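Putative Type I topoisomerase (Deinococcus radiodurans, PDB 3M4A) probably relaxes DNA as a type IB topoisomerase, breaking and rejoining one strand without ATP, and is seen here bound to DNA. Local coordinates at residues V162-V167 and L188-Q193; W241-L245 and S324-K329; P2-L7 and T104-A108; M124-T128 and E221-L226; R94-F98 and I230-T234. All blocks are in the same frame, centred on the assembly; numbering follows the deposited sequence.

Contact 1 of 5, residues V162-V167 and L188-Q193; sequences VDGNTV and LAANMQ. With nucleotides of chain B.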
# COMPACT_ATOMS: atom_id res chain seq x y z
N VAL A 162 -15.63 -2.18 15.97
CA VAL A 162 -16.18 -2.95 14.86
C VAL A 162 -17.71 -2.96 14.99
O VAL A 162 -18.26 -3.30 16.03
CB VAL A 162 -15.65 -4.40 14.87
CG1 VAL A 162 -16.16 -5.18 13.67
CG2 VAL A 162 -14.11 -4.42 14.92
N ASP A 163 -18.40 -2.54 13.94
CA ASP A 163 -19.87 -2.58 13.89
C ASP A 163 -20.25 -3.30 12.60
O ASP A 163 -20.17 -2.73 11.52
CB ASP A 163 -20.42 -1.15 13.97
CG ASP A 163 -21.92 -1.08 13.88
OD1 ASP A 163 -22.61 -1.98 14.41
OD2 ASP A 163 -22.39 -0.10 13.29
N GLY A 164 -20.63 -4.57 12.72
CA GLY A 164 -20.79 -5.42 11.55
C GLY A 164 -19.53 -5.49 10.72
O GLY A 164 -18.48 -5.92 11.22
N ASN A 165 -19.62 -5.07 9.47
CA ASN A 165 -18.46 -5.09 8.58
C ASN A 165 -17.70 -3.77 8.55
O ASN A 165 -16.74 -3.66 7.76
CB ASN A 165 -18.86 -5.45 7.16
CG ASN A 165 -19.19 -6.93 7.00
OD1 ASN A 165 -18.59 -7.80 7.62
ND2 ASN A 165 -20.14 -7.21 6.11
N THR A 166 -18.18 -2.79 9.31
CA THR A 166 -17.52 -1.48 9.39
C THR A 166 -16.49 -1.52 10.52
O THR A 166 -16.86 -1.72 11.69
CB THR A 166 -18.51 -0.31 9.64
OG1 THR A 166 -19.58 -0.35 8.66
CG2 THR A 166 -17.78 1.03 9.55
N VAL A 167 -15.21 -1.33 10.19
CA VAL A 167 -14.18 -1.16 11.23
C VAL A 167 -13.84 0.33 11.23
O VAL A 167 -13.51 0.87 10.19
CB VAL A 167 -12.91 -1.99 10.96
CG1 VAL A 167 -11.86 -1.75 12.02
CG2 VAL A 167 -13.23 -3.48 10.89
N LEU A 188 -11.25 -8.17 7.20
CA LEU A 188 -10.75 -7.26 8.23
C LEU A 188 -11.66 -7.22 9.42
O LEU A 188 -11.19 -7.29 10.54
CB LEU A 188 -10.57 -5.83 7.70
CG LEU A 188 -9.37 -5.60 6.76
CD1 LEU A 188 -9.37 -4.20 6.14
CD2 LEU A 188 -8.04 -5.85 7.47
N ALA A 189 -12.98 -7.10 9.19
CA ALA A 189 -13.91 -7.02 10.33
C ALA A 189 -13.89 -8.27 11.20
O ALA A 189 -13.79 -8.17 12.42
CB ALA A 189 -15.33 -6.70 9.85
N ALA A 190 -13.92 -9.44 10.57
CA ALA A 190 -13.93 -10.71 11.32
C ALA A 190 -12.65 -10.90 12.16
O ALA A 190 -12.69 -11.31 13.33
CB ALA A 190 -14.09 -11.87 10.36
N ASN A 191 -11.51 -10.57 11.55
CA ASN A 191 -10.23 -10.76 12.22
C ASN A 191 -9.94 -9.65 13.23
O ASN A 191 -9.25 -9.90 14.22
CB ASN A 191 -9.12 -10.93 11.23
CG ASN A 191 -9.11 -12.31 10.62
OD1 ASN A 191 -8.66 -13.27 11.26
ND2 ASN A 191 -9.62 -12.43 9.40
N MET A 192 -10.47 -8.45 13.01
CA MET A 192 -10.33 -7.40 14.01
C MET A 192 -11.05 -7.82 15.30
O MET A 192 -10.57 -7.58 16.41
CB MET A 192 -10.88 -6.07 13.49
CG MET A 192 -10.60 -4.88 14.36
SD MET A 192 -8.83 -4.64 14.62
CE MET A 192 -8.35 -3.94 13.05
N GLN A 193 -12.21 -8.47 15.16
CA GLN A 193 -12.92 -8.99 16.33
C GLN A 193 -12.04 -9.99 17.10
O GLN A 193 -11.98 -9.95 18.31
CB GLN A 193 -14.24 -9.66 15.94
CG GLN A 193 -15.29 -8.69 15.40
CD GLN A 193 -16.20 -8.05 16.46
OE1 GLN A 193 -15.89 -8.03 17.65
NE2 GLN A 193 -17.33 -7.51 16.00
P DG B 9 -10.75 -15.64 7.37
OP1 DG B 9 -9.70 -15.17 8.33
OP2 DG B 9 -12.16 -15.27 7.57
O5' DG B 9 -10.37 -15.22 5.88
C5' DG B 9 -9.08 -15.46 5.36
C4' DG B 9 -9.11 -15.51 3.84
O4' DG B 9 -9.88 -16.62 3.33
C3' DG B 9 -9.78 -14.30 3.20
O3' DG B 9 -9.04 -13.96 2.05
C2' DG B 9 -11.23 -14.74 2.96
C1' DG B 9 -11.06 -16.19 2.59
N9 DG B 9 -12.07 -17.15 3.02
C8 DG B 9 -12.66 -17.20 4.24
N7 DG B 9 -13.47 -18.21 4.42
C5 DG B 9 -13.39 -18.88 3.22
C6 DG B 9 -14.04 -20.06 2.79
O6 DG B 9 -14.82 -20.79 3.41
N1 DG B 9 -13.68 -20.38 1.50
C2 DG B 9 -12.81 -19.68 0.71
N2 DG B 9 -12.57 -20.14 -0.53
N3 DG B 9 -12.18 -18.59 1.11
C4 DG B 9 -12.55 -18.24 2.35
O HOH W 1 -18.36 -7.84 13.11
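The hairpin of strands 160-163 and 166-172 comes nearest helix 186-196 where the CA atoms of N165 and A189 lie 5.2 Å apart. A type II' turn from D163 to T166 joins the strands, with G164 at phi 57°. The helix packs on this beta hairpin, the outer and central strands of a three-stranded antiparallel sheet in the catalytic core. V162 and V167 both point toward the helix. V162 splits its branches: CG1, opposite the backbone N (chi1 -177°), meets Q193 NE2 at 3.5 Å, while CG2 meets M192 CG at 3.6 Å in one of the two M192 conformers. Cutting V162 back to an alanine is likely to deprive the amide end of Q193 of its apolar neighbour. V167 CG2 rests on A189 CA at 3.6 Å. The small A189 lets the turn come close, and its CB touches G164 O at 3.5 Å. One water joins the two segments, donating to G164 O and accepting from Q193 NE2. On the DNA side of the helix, N191 is held by T187 and K194. Its ND2 also donates to OP1 of DG9 of chain B at 2.9 Å, in an almost straight bond of 173°.

Contact 2 of 5, residues W241-L245 and S324-K329; sequences WGGTL and SEGALK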
# COMPACT_ATOMS: atom_id res chain seq x y z
N TRP A 241 0.15 6.12 -3.59
CA TRP A 241 -0.85 5.45 -4.42
C TRP A 241 -2.26 5.70 -3.90
O TRP A 241 -3.14 6.13 -4.65
CB TRP A 241 -0.59 3.94 -4.49
CG TRP A 241 -1.66 3.17 -5.19
CD1 TRP A 241 -2.64 2.39 -4.60
CD2 TRP A 241 -1.87 3.07 -6.60
NE1 TRP A 241 -3.42 1.81 -5.56
CE2 TRP A 241 -2.99 2.22 -6.80
CE3 TRP A 241 -1.23 3.62 -7.72
CZ2 TRP A 241 -3.48 1.91 -8.07
CZ3 TRP A 241 -1.72 3.30 -8.98
CH2 TRP A 241 -2.84 2.46 -9.15
N GLY A 242 -2.49 5.45 -2.62
CA GLY A 242 -3.83 5.64 -2.04
C GLY A 242 -4.32 7.07 -2.04
O GLY A 242 -5.50 7.31 -2.31
N GLY A 243 -3.44 8.03 -1.75
CA GLY A 243 -3.80 9.44 -1.89
C GLY A 243 -4.22 9.85 -3.30
O GLY A 243 -5.20 10.55 -3.48
N THR A 244 -3.46 9.37 -4.28
CA THR A 244 -3.74 9.61 -5.69
C THR A 244 -5.08 8.95 -6.10
O THR A 244 -5.90 9.58 -6.77
CB THR A 244 -2.59 9.12 -6.57
OG1 THR A 244 -1.40 9.85 -6.24
CG2 THR A 244 -2.90 9.28 -8.07
N LEU A 245 -5.29 7.71 -5.63
CA LEU A 245 -6.53 6.98 -5.91
C LEU A 245 -7.74 7.72 -5.32
O LEU A 245 -8.73 7.94 -6.01
CB LEU A 245 -6.44 5.56 -5.36
CG LEU A 245 -7.69 4.71 -5.52
CD1 LEU A 245 -7.98 4.43 -7.00
CD2 LEU A 245 -7.60 3.41 -4.72
N SER A 324 -11.62 0.96 -9.47
CA SER A 324 -11.04 2.30 -9.53
C SER A 324 -9.51 2.26 -9.65
O SER A 324 -8.93 3.11 -10.31
CB SER A 324 -11.46 3.13 -8.30
OG SER A 324 -11.09 2.46 -7.12
N GLU A 325 -8.85 1.27 -9.02
CA GLU A 325 -7.40 1.13 -9.13
C GLU A 325 -6.98 0.82 -10.58
O GLU A 325 -5.98 1.34 -11.07
CB GLU A 325 -6.87 0.04 -8.20
CG GLU A 325 -6.73 0.46 -6.76
CD GLU A 325 -6.15 -0.63 -5.88
OE1 GLU A 325 -6.54 -1.81 -6.04
OE2 GLU A 325 -5.31 -0.30 -5.01
N GLY A 326 -7.77 -0.02 -11.24
CA GLY A 326 -7.52 -0.38 -12.62
C GLY A 326 -7.63 0.83 -13.51
O GLY A 326 -6.78 1.06 -14.37
N ALA A 327 -8.68 1.61 -13.31
CA ALA A 327 -8.86 2.83 -14.10
C ALA A 327 -7.73 3.82 -13.82
O ALA A 327 -7.24 4.48 -14.75
CB ALA A 327 -10.22 3.45 -13.85
N LEU A 328 -7.30 3.92 -12.56
CA LEU A 328 -6.16 4.79 -12.23
C LEU A 328 -4.87 4.36 -12.95
O LEU A 328 -4.13 5.19 -13.51
CB LEU A 328 -5.93 4.84 -10.71
CG LEU A 328 -4.73 5.70 -10.26
CD1 LEU A 328 -4.90 7.14 -10.70
CD2 LEU A 328 -4.57 5.62 -8.74
N LYS A 329 -4.60 3.06 -12.94
CA LYS A 329 -3.44 2.55 -13.63
C LYS A 329 -3.45 2.97 -15.09
O LYS A 329 -2.45 3.43 -15.60
CB LYS A 329 -3.38 1.03 -13.56
CG LYS A 329 -2.02 0.52 -14.02
CD LYS A 329 -1.91 -0.97 -14.01
CE LYS A 329 -0.47 -1.37 -14.32
NZ LYS A 329 -0.32 -2.82 -14.60
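S324 begins the contact from helix 323-337, which crosses helix 235-254 at 94° with the short axes 10.9 Å apart. In one of its two conformers, S324 OG lies 3.7 Å from L245 CD1 and is hydrogen-bonded to E249, one turn further along helix 235-254.

E325 carries the one hydrogen bond between the segments. W241 NE1 donates to E325 OE2 at 2.9 Å, and the bond is fairly straight at 166°. The oxygen lies close to the indole plane but is met on its anti side, 30° out of the carboxylate plane. OE2 also bonds to H132, and OE1 bonds to T322 N, so both carboxylate oxygens are held and the group is fixed in rotation. The stem of E325 is apolar in use: CB lies at the edge of the indole, in its plane, and CG touches L245 CD2 at 3.7 Å.

L328 points toward the other helix and fills the middle. Its CD2 reaches over one face of the six-membered ring of W241, 3.7 Å from its centroid, in a CH-pi contact. The same methyl packs on L245 CB at 3.9 Å. The other branch, CD1, meets T244 CG2 at 3.9 Å. At K329 the backbone N passes near W241 CH2.

Helix 91-113 packs against this crossing, with L95, A99 and L102 touching it and F98 meeting W241 edge to face. Helix 292-299 adds I294 beside T244 and L328.

Contact 3 of 5, residues P2-L7 and T104-A108; sequences PSRTEL and TLKVA. With nucleotides of chain C.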
# COMPACT_ATOMS: atom_id res chain seq x y z
N PRO A 2 -0.34 -18.45 -3.39
CA PRO A 2 1.11 -18.70 -3.40
C PRO A 2 1.92 -17.50 -2.88
O PRO A 2 1.37 -16.41 -2.76
CB PRO A 2 1.41 -18.96 -4.88
CG PRO A 2 0.13 -19.45 -5.47
CD PRO A 2 -1.01 -18.97 -4.60
N SER A 3 3.20 -17.71 -2.58
CA SER A 3 4.07 -16.61 -2.13
C SER A 3 4.58 -15.82 -3.34
O SER A 3 4.40 -16.25 -4.49
CB SER A 3 5.26 -17.14 -1.31
OG SER A 3 6.37 -17.46 -2.13
N ARG A 4 5.21 -14.68 -3.08
CA ARG A 4 5.74 -13.83 -4.15
C ARG A 4 6.91 -14.48 -4.88
O ARG A 4 6.93 -14.52 -6.10
CB ARG A 4 6.21 -12.48 -3.60
CG ARG A 4 6.70 -11.53 -4.67
CD ARG A 4 7.37 -10.35 -4.06
NE ARG A 4 7.70 -9.33 -5.05
CZ ARG A 4 8.47 -8.28 -4.79
NH1 ARG A 4 8.99 -8.10 -3.58
NH2 ARG A 4 8.71 -7.39 -5.74
N THR A 5 7.91 -14.94 -4.12
CA THR A 5 9.09 -15.58 -4.70
C THR A 5 8.71 -16.87 -5.45
O THR A 5 9.32 -17.19 -6.48
CB THR A 5 10.17 -15.89 -3.65
OG1 THR A 5 9.58 -16.56 -2.53
CG2 THR A 5 10.83 -14.60 -3.18
N GLU A 6 7.71 -17.58 -4.94
CA GLU A 6 7.13 -18.73 -5.65
C GLU A 6 6.58 -18.33 -7.02
O GLU A 6 6.81 -19.02 -8.01
CB GLU A 6 6.02 -19.39 -4.81
CG GLU A 6 6.55 -20.24 -3.65
CD GLU A 6 5.46 -20.75 -2.71
OE1 GLU A 6 4.27 -20.40 -2.87
OE2 GLU A 6 5.81 -21.53 -1.80
N LEU A 7 5.86 -17.21 -7.07
CA LEU A 7 5.36 -16.67 -8.34
C LEU A 7 6.50 -16.21 -9.25
O LEU A 7 6.57 -16.61 -10.41
CB LEU A 7 4.38 -15.51 -8.10
CG LEU A 7 3.03 -15.89 -7.48
CD1 LEU A 7 2.36 -14.65 -6.89
CD2 LEU A 7 2.13 -16.56 -8.50
N THR A 104 0.35 -9.15 -7.39
CA THR A 104 1.21 -10.10 -6.70
C THR A 104 1.11 -9.98 -5.18
O THR A 104 1.11 -10.99 -4.46
CB THR A 104 2.66 -9.97 -7.17
OG1 THR A 104 2.71 -10.35 -8.55
CG2 THR A 104 3.58 -10.88 -6.37
N LEU A 105 1.06 -8.74 -4.69
CA LEU A 105 0.83 -8.49 -3.27
C LEU A 105 -0.43 -9.18 -2.79
O LEU A 105 -0.43 -9.80 -1.73
CB LEU A 105 0.71 -7.00 -2.98
CG LEU A 105 0.31 -6.57 -1.57
CD1 LEU A 105 1.35 -7.03 -0.58
CD2 LEU A 105 0.09 -5.04 -1.52
N LYS A 106 -1.52 -9.04 -3.55
CA LYS A 106 -2.81 -9.64 -3.19
C LYS A 106 -2.75 -11.17 -3.11
O LYS A 106 -3.31 -11.77 -2.20
CB LYS A 106 -3.90 -9.22 -4.16
CG LYS A 106 -4.28 -7.74 -4.04
CD LYS A 106 -5.07 -7.47 -2.81
CE LYS A 106 -6.44 -8.13 -2.87
NZ LYS A 106 -7.08 -8.08 -1.55
N VAL A 107 -2.06 -11.79 -4.06
CA VAL A 107 -1.90 -13.24 -4.03
C VAL A 107 -1.15 -13.67 -2.76
O VAL A 107 -1.57 -14.59 -2.03
CB VAL A 107 -1.16 -13.74 -5.29
CG1 VAL A 107 -0.72 -15.22 -5.14
CG2 VAL A 107 -2.03 -13.53 -6.52
N ALA A 108 -0.05 -12.98 -2.48
CA ALA A 108 0.77 -13.30 -1.32
C ALA A 108 0.02 -13.07 -0.00
O ALA A 108 0.05 -13.92 0.90
CB ALA A 108 2.02 -12.47 -1.35
P DT C 7 -2.24 -21.50 -1.45
OP1 DT C 7 -1.43 -20.28 -1.72
OP2 DT C 7 -1.90 -22.78 -2.14
O5' DT C 7 -2.22 -21.74 0.12
C5' DT C 7 -2.38 -20.61 0.97
C4' DT C 7 -2.74 -21.03 2.36
O4' DT C 7 -3.98 -21.79 2.36
C3' DT C 7 -1.72 -21.95 3.02
O3' DT C 7 -0.63 -21.17 3.48
C2' DT C 7 -2.55 -22.56 4.13
C1' DT C 7 -3.92 -22.64 3.49
N1 DT C 7 -4.32 -24.01 3.01
C2 DT C 7 -4.97 -24.77 3.94
O2 DT C 7 -5.18 -24.42 5.07
N3 DT C 7 -5.37 -25.99 3.50
C4 DT C 7 -5.19 -26.49 2.25
O4 DT C 7 -5.62 -27.61 2.01
C5 DT C 7 -4.47 -25.66 1.30
C7 DT C 7 -4.21 -26.15 -0.10
C6 DT C 7 -4.07 -24.44 1.72
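P2 is the first modelled residue, and its backbone serves both the protein and the DNA. P2 O lies 3.5 Å from A108 CA in a CA-H...O contact and 3.4 Å from V107 CG1. P2 N comes within 2.7 Å of OP1 of DT7 of chain C. The proline ring takes part through CD, which touches V107 CG1 at 3.8 Å.

The same valine methyl is met by L7, whose CD1 approaches it tip to tip at 3.6 Å. T104 CG2 lies between two partners, R4 CG at 3.6 Å and L7 CD1. R4 crosses T104 at about a right angle and runs on extended. Its guanidinium bonds to E228 O through NH1 and to G231 O through NH2, so the N-terminal segment is tied to the end of helix 219-230 as well as to helix 91-113.

The short helix is capped by reciprocal bonds. E6 N donates to S3 OG at 3.1 Å. S3 N donates to E6 OE1 in a nearly straight bond, meeting the oxygen from above the carboxylate plane. This is a capping box with S3 as the N-cap. The capped N-terminal helix is laid against helix 91-113 through P2, R4 and L7, beside the DNA backbone.

Contact 4 of 5, residues M124-T128 and E221-L226; sequences MALMT and ELNAYL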
# COMPACT_ATOMS: atom_id res chain seq x y z
N MET A 124 0.35 -9.73 9.99
CA MET A 124 1.04 -8.80 9.08
C MET A 124 0.31 -8.61 7.75
O MET A 124 0.31 -7.50 7.22
CB MET A 124 2.49 -9.21 8.88
CG MET A 124 3.26 -8.98 10.14
SD MET A 124 5.04 -9.27 10.05
CE MET A 124 5.11 -11.00 9.64
N ALA A 125 -0.31 -9.66 7.23
CA ALA A 125 -1.14 -9.53 6.03
C ALA A 125 -2.34 -8.61 6.30
O ALA A 125 -2.72 -7.80 5.42
CB ALA A 125 -1.61 -10.91 5.54
N LEU A 126 -2.96 -8.73 7.47
CA LEU A 126 -4.08 -7.86 7.86
C LEU A 126 -3.60 -6.40 7.95
O LEU A 126 -4.26 -5.46 7.46
CB LEU A 126 -4.66 -8.30 9.20
CG LEU A 126 -5.42 -9.63 9.23
CD1 LEU A 126 -5.62 -10.13 10.66
CD2 LEU A 126 -6.78 -9.43 8.55
N MET A 127 -2.44 -6.20 8.55
CA MET A 127 -1.86 -4.86 8.66
C MET A 127 -1.52 -4.26 7.30
O MET A 127 -1.74 -3.08 7.08
CB MET A 127 -0.62 -4.89 9.57
CG MET A 127 -0.95 -5.19 11.02
SD MET A 127 0.52 -5.60 11.98
CE MET A 127 1.00 -3.95 12.50
N THR A 128 -1.03 -5.10 6.38
CA THR A 128 -0.68 -4.68 5.03
C THR A 128 -1.96 -4.30 4.28
O THR A 128 -1.99 -3.31 3.55
CB THR A 128 0.09 -5.75 4.27
OG1 THR A 128 1.31 -6.04 4.97
CG2 THR A 128 0.46 -5.25 2.87
N GLU A 221 9.34 -5.78 12.25
CA GLU A 221 8.85 -7.04 11.71
C GLU A 221 7.91 -6.80 10.51
O GLU A 221 8.05 -7.47 9.48
CB GLU A 221 8.15 -7.84 12.80
CG GLU A 221 7.90 -9.27 12.39
CD GLU A 221 7.24 -10.10 13.46
OE1 GLU A 221 6.89 -9.55 14.52
OE2 GLU A 221 7.06 -11.32 13.21
N LEU A 222 7.00 -5.84 10.63
CA LEU A 222 6.10 -5.52 9.52
C LEU A 222 6.87 -5.00 8.33
O LEU A 222 6.61 -5.38 7.19
CB LEU A 222 5.02 -4.51 9.92
CG LEU A 222 4.05 -4.11 8.80
CD1 LEU A 222 3.33 -5.31 8.19
CD2 LEU A 222 3.02 -3.09 9.32
N ASN A 223 7.85 -4.12 8.57
CA ASN A 223 8.64 -3.61 7.46
C ASN A 223 9.43 -4.70 6.73
O ASN A 223 9.60 -4.62 5.53
CB ASN A 223 9.56 -2.46 7.92
CG ASN A 223 8.79 -1.16 8.18
OD1 ASN A 223 7.79 -0.87 7.52
ND2 ASN A 223 9.26 -0.37 9.13
N ALA A 224 9.87 -5.73 7.45
CA ALA A 224 10.52 -6.90 6.82
C ALA A 224 9.57 -7.70 5.94
O ALA A 224 9.95 -8.17 4.86
CB ALA A 224 11.15 -7.81 7.89
N TYR A 225 8.34 -7.86 6.41
CA TYR A 225 7.28 -8.52 5.65
C TYR A 225 7.01 -7.76 4.35
O TYR A 225 6.93 -8.36 3.28
CB TYR A 225 6.02 -8.63 6.51
CG TYR A 225 4.83 -9.30 5.85
CD1 TYR A 225 4.75 -10.68 5.77
CD2 TYR A 225 3.80 -8.55 5.29
CE1 TYR A 225 3.68 -11.31 5.17
CE2 TYR A 225 2.71 -9.16 4.69
CZ TYR A 225 2.65 -10.54 4.64
OH TYR A 225 1.60 -11.20 4.04
N LEU A 226 6.88 -6.44 4.47
CA LEU A 226 6.69 -5.57 3.30
C LEU A 226 7.86 -5.68 2.31
O LEU A 226 7.65 -5.78 1.11
CB LEU A 226 6.47 -4.11 3.70
CG LEU A 226 5.18 -3.81 4.47
CD1 LEU A 226 5.10 -2.35 4.87
CD2 LEU A 226 3.97 -4.22 3.62
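This is a buried helix-helix crossing in the catalytic core, between helix 120-134 and helix 219-230. The short axes pass 10.2 Å apart with a crossing angle of -77°. Its centre is a Met-aromatic contact. M124 lays CB over one face of the Y225 ring, 3.9 Å from the centroid, in a CH-pi contact. Its sulfur sits obliquely to the ring, with SD 3.7 Å from Y225 CB. SD also touches E221 CG, and the carboxylate beyond is paired with R215. The first torsion of Y225, -180°, swings the ring away from its own backbone N and across the other helix to A125. The hydroxyl touches A125 CB at 3.6 Å and bonds to D112 of helix 91-113. Were Y225 a leucine, D112 would probably lose its hydroxyl partner and A125 CB its neighbour. L222 fits against M124 and T128 through CD1, and its CD2 meets M127 CE at 3.9 Å. F238 of helix 235-254 touches T128 and L226. T128 OG1 lies at the Y225 ring edge, 3.4 Å from CE2. It donates to M124 O at 2.9 Å, and T128 N reaches the same oxygen from the opposite face of the carbonyl plane.

Contact 5 of 5, residues R94-F98 and I230-T234; sequences RLTRF and IGPFT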
# COMPACT_ATOMS: atom_id res chain seq x y z
N ARG A 94 6.71 5.72 -11.05
CA ARG A 94 6.80 4.85 -9.88
C ARG A 94 5.44 4.22 -9.54
O ARG A 94 5.37 3.02 -9.23
CB ARG A 94 7.34 5.59 -8.66
CG ARG A 94 7.74 4.66 -7.52
CD ARG A 94 8.29 5.41 -6.34
NE ARG A 94 8.45 4.57 -5.16
CZ ARG A 94 9.54 3.85 -4.89
NH1 ARG A 94 10.58 3.87 -5.71
NH2 ARG A 94 9.60 3.12 -3.78
N LEU A 95 4.37 5.01 -9.63
CA LEU A 95 3.03 4.51 -9.29
C LEU A 95 2.48 3.50 -10.30
O LEU A 95 1.77 2.57 -9.93
CB LEU A 95 2.04 5.66 -9.13
CG LEU A 95 2.19 6.55 -7.88
CD1 LEU A 95 1.01 7.50 -7.75
CD2 LEU A 95 2.35 5.70 -6.62
N THR A 96 2.77 3.70 -11.59
CA THR A 96 2.36 2.72 -12.59
C THR A 96 3.01 1.38 -12.30
O THR A 96 2.37 0.34 -12.38
CB THR A 96 2.76 3.18 -14.01
OG1 THR A 96 2.26 4.49 -14.25
CG2 THR A 96 2.21 2.23 -15.07
N ARG A 97 4.29 1.41 -11.94
CA ARG A 97 4.99 0.19 -11.61
C ARG A 97 4.49 -0.41 -10.30
O ARG A 97 4.32 -1.62 -10.19
CB ARG A 97 6.50 0.43 -11.55
CG ARG A 97 7.31 -0.85 -11.63
CD ARG A 97 7.25 -1.52 -13.02
NE ARG A 97 8.02 -0.80 -14.03
CZ ARG A 97 9.34 -0.90 -14.21
NH1 ARG A 97 10.08 -1.69 -13.43
NH2 ARG A 97 9.93 -0.21 -15.17
N PHE A 98 4.23 0.44 -9.31
CA PHE A 98 3.63 -0.03 -8.05
C PHE A 98 2.29 -0.74 -8.31
O PHE A 98 2.03 -1.81 -7.74
CB PHE A 98 3.44 1.13 -7.09
CG PHE A 98 2.89 0.73 -5.75
CD1 PHE A 98 3.67 -0.01 -4.88
CD2 PHE A 98 1.62 1.12 -5.34
CE1 PHE A 98 3.21 -0.37 -3.63
CE2 PHE A 98 1.14 0.76 -4.08
CZ PHE A 98 1.93 0.00 -3.24
N ILE A 230 6.50 -6.53 -1.29
CA ILE A 230 6.51 -5.40 -2.24
C ILE A 230 7.86 -4.73 -2.53
O ILE A 230 7.93 -3.87 -3.40
CB ILE A 230 5.50 -4.27 -1.84
CG1 ILE A 230 5.80 -3.71 -0.44
CG2 ILE A 230 4.08 -4.79 -1.93
CD1 ILE A 230 5.16 -2.35 -0.15
N GLY A 231 8.93 -5.09 -1.82
CA GLY A 231 10.24 -4.45 -2.06
C GLY A 231 10.61 -4.49 -3.53
O GLY A 231 10.37 -5.49 -4.19
N PRO A 232 11.21 -3.41 -4.08
CA PRO A 232 11.73 -2.22 -3.44
C PRO A 232 10.72 -1.14 -3.05
O PRO A 232 11.10 -0.11 -2.49
CB PRO A 232 12.68 -1.66 -4.52
CG PRO A 232 12.04 -2.04 -5.77
CD PRO A 232 11.38 -3.36 -5.54
N PHE A 233 9.44 -1.35 -3.33
CA PHE A 233 8.43 -0.41 -2.86
C PHE A 233 8.36 -0.51 -1.35
O PHE A 233 8.76 -1.51 -0.77
CB PHE A 233 7.09 -0.68 -3.52
CG PHE A 233 7.12 -0.60 -5.02
CD1 PHE A 233 7.20 0.64 -5.66
CD2 PHE A 233 7.11 -1.75 -5.80
CE1 PHE A 233 7.23 0.72 -7.05
CE2 PHE A 233 7.16 -1.67 -7.20
CZ PHE A 233 7.22 -0.43 -7.83
N THR A 234 7.89 0.56 -0.71
CA THR A 234 7.82 0.62 0.75
C THR A 234 6.43 1.02 1.22
O THR A 234 5.56 1.39 0.42
CB THR A 234 8.82 1.66 1.33
OG1 THR A 234 8.35 2.99 1.06
CG2 THR A 234 10.22 1.48 0.73
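Aromatic packing dominates where F233, in the loop after helix 219-230, lies against helix 91-113. F98 turns its edge to the face of F233, a T-shaped pair with centroids 5.2 Å apart and planes at 69°. F98 CD1 makes the touch, 3.5 Å from F233 CG. F98 CA also lies over the F233 ring, in a CH-pi contact at 3.9 Å from the centroid. The F233 ring therefore rests on both backbone and side chain of one residue, and its CZ comes 3.4 Å from F98 N. That N-H is already used in the helix, by R94 O.

The aliphatic contacts are fewer. R97 CG approaches the rim of the F233 ring, in the ring plane, with CG 3.8 Å from CZ. I230 CD1 lies loosely at the edge of F98.

The charged groups pass by the loop and pair beyond it. The first torsion of R94 (-167°) sends its extended chain away from its own N, and it slides past F233 in the opposite direction. F233 CD1 sits over a face of its guanidinium, 3.9 Å from NH2, with the planes 68° apart. R94 NE is bridged to D237 and R97 NH1 to E63.

The loop itself turns through a cis peptide before P232. It connects helices 219-230 and 235-254, docks an aromatic side chain on helix 91-113, and N-caps the following helix with T234, whose OG1 accepts from K236 N.

Overall arrangement
Contacts 1, 4 and 5 lie wholly within the catalytic core. Helix 91-113 serves contacts 5 and 3 in turn, about 15 Å apart between centres. Contacts 3 and 5 cross along the chain and also touch where L105 packs on I230. Contact 4 is nested inside the loop closed by contact 5, and contact 1 inside that of contact 4. L126 touches N191 and L188, so helix 120-134 passes from contact 4 to contact 1. Contact 2 comes last, about 13 Å from contact 5 between centres, and brings in the C-terminal helix 323-337. The helical core is thus linked to both chain ends, with DNA met at contacts 1 and 3.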